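Local coordinates for protein PadR family transcriptional regulator (PDB 6ABQ) that probably binds DNA as a dimeric PadR-type transcription factor, with a regulatory response that appears to be induced by ligand, at residues L23-R28 with T37-D42. Sequence-based numbering, arbitrary orientation.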
ATOM      1  N   LEU B  23      -3.325  10.624   9.335  1.00 13.11           N
ATOM      2  CA  LEU B  23      -4.521  10.796  10.161  1.00 13.81           C
ATOM      3  C   LEU B  23      -4.289  10.336  11.612  1.00 14.35           C
ATOM      4  O   LEU B  23      -4.675  11.043  12.551  1.00 14.10           O
ATOM      5  CB  LEU B  23      -5.744  10.081   9.543  1.00 16.23           C
ATOM      6  CG  LEU B  23      -6.391  10.616   8.252  1.00 16.81           C
ATOM      7  CD1 LEU B  23      -7.395   9.616   7.696  1.00 20.12           C
ATOM      8  CD2 LEU B  23      -7.054  11.972   8.436  1.00 15.92           C
ATOM      9  N   GLU B  24      -3.642   9.178  11.780  1.00 15.55           N
ATOM     10  CA  GLU B  24      -3.274   8.653  13.106  1.00 16.79           C
ATOM     11  C   GLU B  24      -2.365   9.601  13.886  1.00 15.22           C
ATOM     12  O   GLU B  24      -2.606   9.843  15.064  1.00 16.14           O
ATOM     13  CB  GLU B  24      -2.650   7.250  12.999  1.00 18.87           C
ATOM     14  CG  GLU B  24      -2.195   6.637  14.324  1.00 20.91           C
ATOM     15  CD  GLU B  24      -3.336   6.195  15.240  1.00 23.69           C
ATOM     16  OE1 GLU B  24      -4.419   5.806  14.759  1.00 25.11           O
ATOM     17  OE2 GLU B  24      -3.139   6.227  16.466  1.00 25.06           O
ATOM     18  N   ARG B  25      -1.337  10.134  13.224  1.00 13.48           N
ATOM     19  CA  ARG B  25      -0.433  11.115  13.822  1.00 12.52           C
ATOM     20  C   ARG B  25      -1.168  12.416  14.194  1.00 11.77           C
ATOM     21  O   ARG B  25      -0.951  12.956  15.284  1.00 12.46           O
ATOM     22  CB  ARG B  25       0.767  11.391  12.897  1.00 11.44           C
ATOM     23  CG  ARG B  25       1.705  12.519  13.336  1.00 10.97           C
ATOM     24  CD  ARG B  25       2.374  12.239  14.682  1.00 12.66           C
ATOM     25  NE  ARG B  25       3.063  13.412  15.210  1.00 12.95           N
ATOM     26  CZ  ARG B  25       2.491  14.382  15.926  1.00 13.26           C
ATOM     27  NH1 ARG B  25       1.200  14.344  16.231  1.00 13.17           N
ATOM     28  NH2 ARG B  25       3.226  15.401  16.348  1.00 14.20           N
ATOM     29  N   ILE B  26      -2.035  12.895  13.299  1.00 10.94           N
ATOM     30  CA  ILE B  26      -2.839  14.109  13.550  1.00 10.70           C
ATOM     31  C   ILE B  26      -3.810  13.917  14.733  1.00 12.30           C
ATOM     32  O   ILE B  26      -3.988  14.835  15.548  1.00 12.79           O
ATOM     33  CB  ILE B  26      -3.550  14.620  12.262  1.00 10.12           C
ATOM     34  CG1 ILE B  26      -2.518  14.964  11.171  1.00  9.16           C
ATOM     35  CG2 ILE B  26      -4.394  15.856  12.547  1.00 10.39           C
ATOM     36  CD1 ILE B  26      -3.102  15.274   9.797  1.00  9.35           C
ATOM     37  N   SER B  27      -4.393  12.719  14.838  1.00 13.68           N
ATOM     38  CA  SER B  27      -5.321  12.357  15.920  1.00 15.95           C
ATOM     39  C   SER B  27      -4.713  12.502  17.318  1.00 17.23           C
ATOM     40  O   SER B  27      -5.430  12.699  18.302  1.00 19.19           O
ATOM     41  CB  SER B  27      -5.808  10.913  15.752  1.00 17.95           C
ATOM     42  OG  SER B  27      -4.889   9.987  16.313  1.00 19.11           O
ATOM     43  N   ARG B  28      -3.392  12.374  17.391  1.00 16.65           N
ATOM     44  CA  ARG B  28      -2.680  12.398  18.664  1.00 18.53           C
ATOM     45  C   ARG B  28      -2.429  13.815  19.194  1.00 18.40           C
ATOM     46  O   ARG B  28      -2.208  14.003  20.387  1.00 20.80           O
ATOM     47  CB  ARG B  28      -1.396  11.567  18.547  1.00 18.79           C
ATOM     48  CG  ARG B  28      -1.717  10.084  18.403  1.00 20.41           C
ATOM     49  CD  ARG B  28      -0.512   9.222  18.063  1.00 20.77           C
ATOM     50  NE  ARG B  28      -0.894   7.806  18.029  1.00 23.18           N
ATOM     51  CZ  ARG B  28      -0.093   6.801  17.668  1.00 24.31           C
ATOM     52  NH1 ARG B  28       1.165   7.031  17.311  1.00 23.12           N
ATOM     53  NH2 ARG B  28      -0.558   5.556  17.670  1.00 27.16           N
ATOM     54  N   THR B  37       6.174  14.602   8.416  1.00 11.44           N
ATOM     55  CA  THR B  37       7.201  13.985   7.565  1.00 12.72           C
ATOM     56  C   THR B  37       8.286  13.336   8.422  1.00 13.81           C
ATOM     57  O   THR B  37       8.617  12.168   8.216  1.00 14.58           O
ATOM     58  CB  THR B  37       7.860  15.002   6.593  1.00 13.98           C
ATOM     59  OG1 THR B  37       6.855  15.736   5.894  1.00 13.53           O
ATOM     60  CG2 THR B  37       8.756  14.299   5.579  1.00 15.66           C
ATOM     61  N   LYS B  38       8.811  14.097   9.384  1.00 14.43           N
ATOM     62  CA  LYS B  38       9.877  13.620  10.279  1.00 16.21           C
ATOM     63  C   LYS B  38       9.414  12.457  11.157  1.00 16.12           C
ATOM     64  O   LYS B  38      10.173  11.511  11.368  1.00 17.77           O
ATOM     65  CB  LYS B  38      10.456  14.761  11.126  1.00 17.63           C
ATOM     66  CG  LYS B  38      11.039  15.929  10.325  1.00 18.76           C
ATOM     67  CD  LYS B  38      12.477  15.697   9.855  1.00 21.33           C
ATOM     68  CE  LYS B  38      12.532  15.283   8.390  1.00 21.07           C
ATOM     69  NZ  LYS B  38      13.123  16.360   7.543  1.00 23.04           N
ATOM     70  N   TYR B  39       8.168  12.527  11.637  1.00 14.66           N
ATOM     71  CA  TYR B  39       7.528  11.420  12.354  1.00 14.95           C
ATOM     72  C   TYR B  39       7.524  10.123  11.519  1.00 15.43           C
ATOM     73  O   TYR B  39       7.859   9.058  12.032  1.00 17.23           O
ATOM     74  CB  TYR B  39       6.099  11.791  12.816  1.00 13.62           C
ATOM     75  CG  TYR B  39       5.280  10.587  13.236  1.00 14.25           C
ATOM     76  CD1 TYR B  39       5.477   9.973  14.485  1.00 16.33           C
ATOM     77  CD2 TYR B  39       4.331  10.034  12.367  1.00 13.52           C
ATOM     78  CE1 TYR B  39       4.742   8.843  14.852  1.00 17.66           C
ATOM     79  CE2 TYR B  39       3.590   8.913  12.723  1.00 14.83           C
ATOM     80  CZ  TYR B  39       3.794   8.316  13.957  1.00 16.88           C
ATOM     81  OH  TYR B  39       3.045   7.200  14.286  1.00 18.83           O
ATOM     82  N   LEU B  40       7.136  10.232  10.247  1.00 14.38           N
ATOM     83  CA  LEU B  40       7.106   9.086   9.334  1.00 15.38           C
ATOM     84  C   LEU B  40       8.508   8.563   8.987  1.00 17.37           C
ATOM     85  O   LEU B  40       8.696   7.350   8.895  1.00 19.19           O
ATOM     86  CB  LEU B  40       6.299   9.402   8.061  1.00 14.48           C
ATOM     87  CG  LEU B  40       4.808   9.707   8.263  1.00 13.18           C
ATOM     88  CD1 LEU B  40       4.227  10.438   7.060  1.00 12.63           C
ATOM     89  CD2 LEU B  40       4.015   8.443   8.581  1.00 14.41           C
ATOM     90  N   ASN B  41       9.476   9.475   8.826  1.00 17.52           N
ATOM     91  CA  ASN B  41      10.880   9.105   8.558  1.00 19.83           C
ATOM     92  C   ASN B  41      11.518   8.336   9.715  1.00 21.81           C
ATOM     93  O   ASN B  41      12.183   7.324   9.493  1.00 24.08           O
ATOM     94  CB  ASN B  41      11.743  10.332   8.224  1.00 20.19           C
ATOM     95  CG  ASN B  41      11.347  11.025   6.916  1.00 19.40           C
ATOM     96  OD1 ASN B  41      11.736  12.167   6.697  1.00 19.69           O
ATOM     97  ND2 ASN B  41      10.591  10.350   6.051  1.00 19.08           N
ATOM     98  N   ASP B  42      11.290   8.825  10.937  1.00 21.42           N
ATOM     99  CA  ASP B  42      11.805   8.216  12.167  1.00 23.83           C
ATOM    100  C   ASP B  42      11.158   6.876  12.481  1.00 24.85           C
ATOM    101  O   ASP B  42      11.784   6.010  13.090  1.00 27.83           O
ATOM    102  CB  ASP B  42      11.647   9.175  13.356  1.00 23.68           C
ATOM    103  CG  ASP B  42      12.634  10.345  13.312  1.00 24.51           C
ATOM    104  OD1 ASP B  42      13.628  10.292  12.542  1.00 25.77           O
ATOM    105  OD2 ASP B  42      12.417  11.325  14.063  1.00 24.42           O
TER
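Arg25 lays the aliphatic part of its side chain over one face of the Tyr39 ring, CD standing 3.7 Å from the ring centroid and 13° off the normal, a CH-pi contact. CB and CG follow on the same side of the ring plane, out past the CD2-CE2 bond, CB 3.8 Å from Tyr39 CE2. The bend at chi2 (62°) folds the Arg25 chain so that CD comes down on the ring while the guanidinium rises away from the face toward the ring's CB end, its plane nearly perpendicular to the aromatic one. Arg25 CZ lies 5.8 Å from the ring centroid, too far for more than a weak cation-pi attraction; the charge is paired with Glu35, on the same helix as Tyr39. Helices 17-27 and 33-42, the first two of the winged-helix fold expected of a PadR regulator, are joined at their surface, while Leu23 and Ile26 face helix 50-62 and strand 78-84. At the phenol end, Tyr39 OH approaches Arg28 NH1 at 3.6 Å without a hydrogen bond. The extended Arg28 chain carries its guanidinium back to Glu24, where NH2 forms a 2.9 Å salt bridge with OE2 and Glu24 CG lies over one guanidinium face, toward its rim. Arg28 NH1 also donates to O of Ala114 of the second subunit, a residue that packs on Tyr39, and Trp96 NE1 hydrogen-bonds to Glu24 OE1.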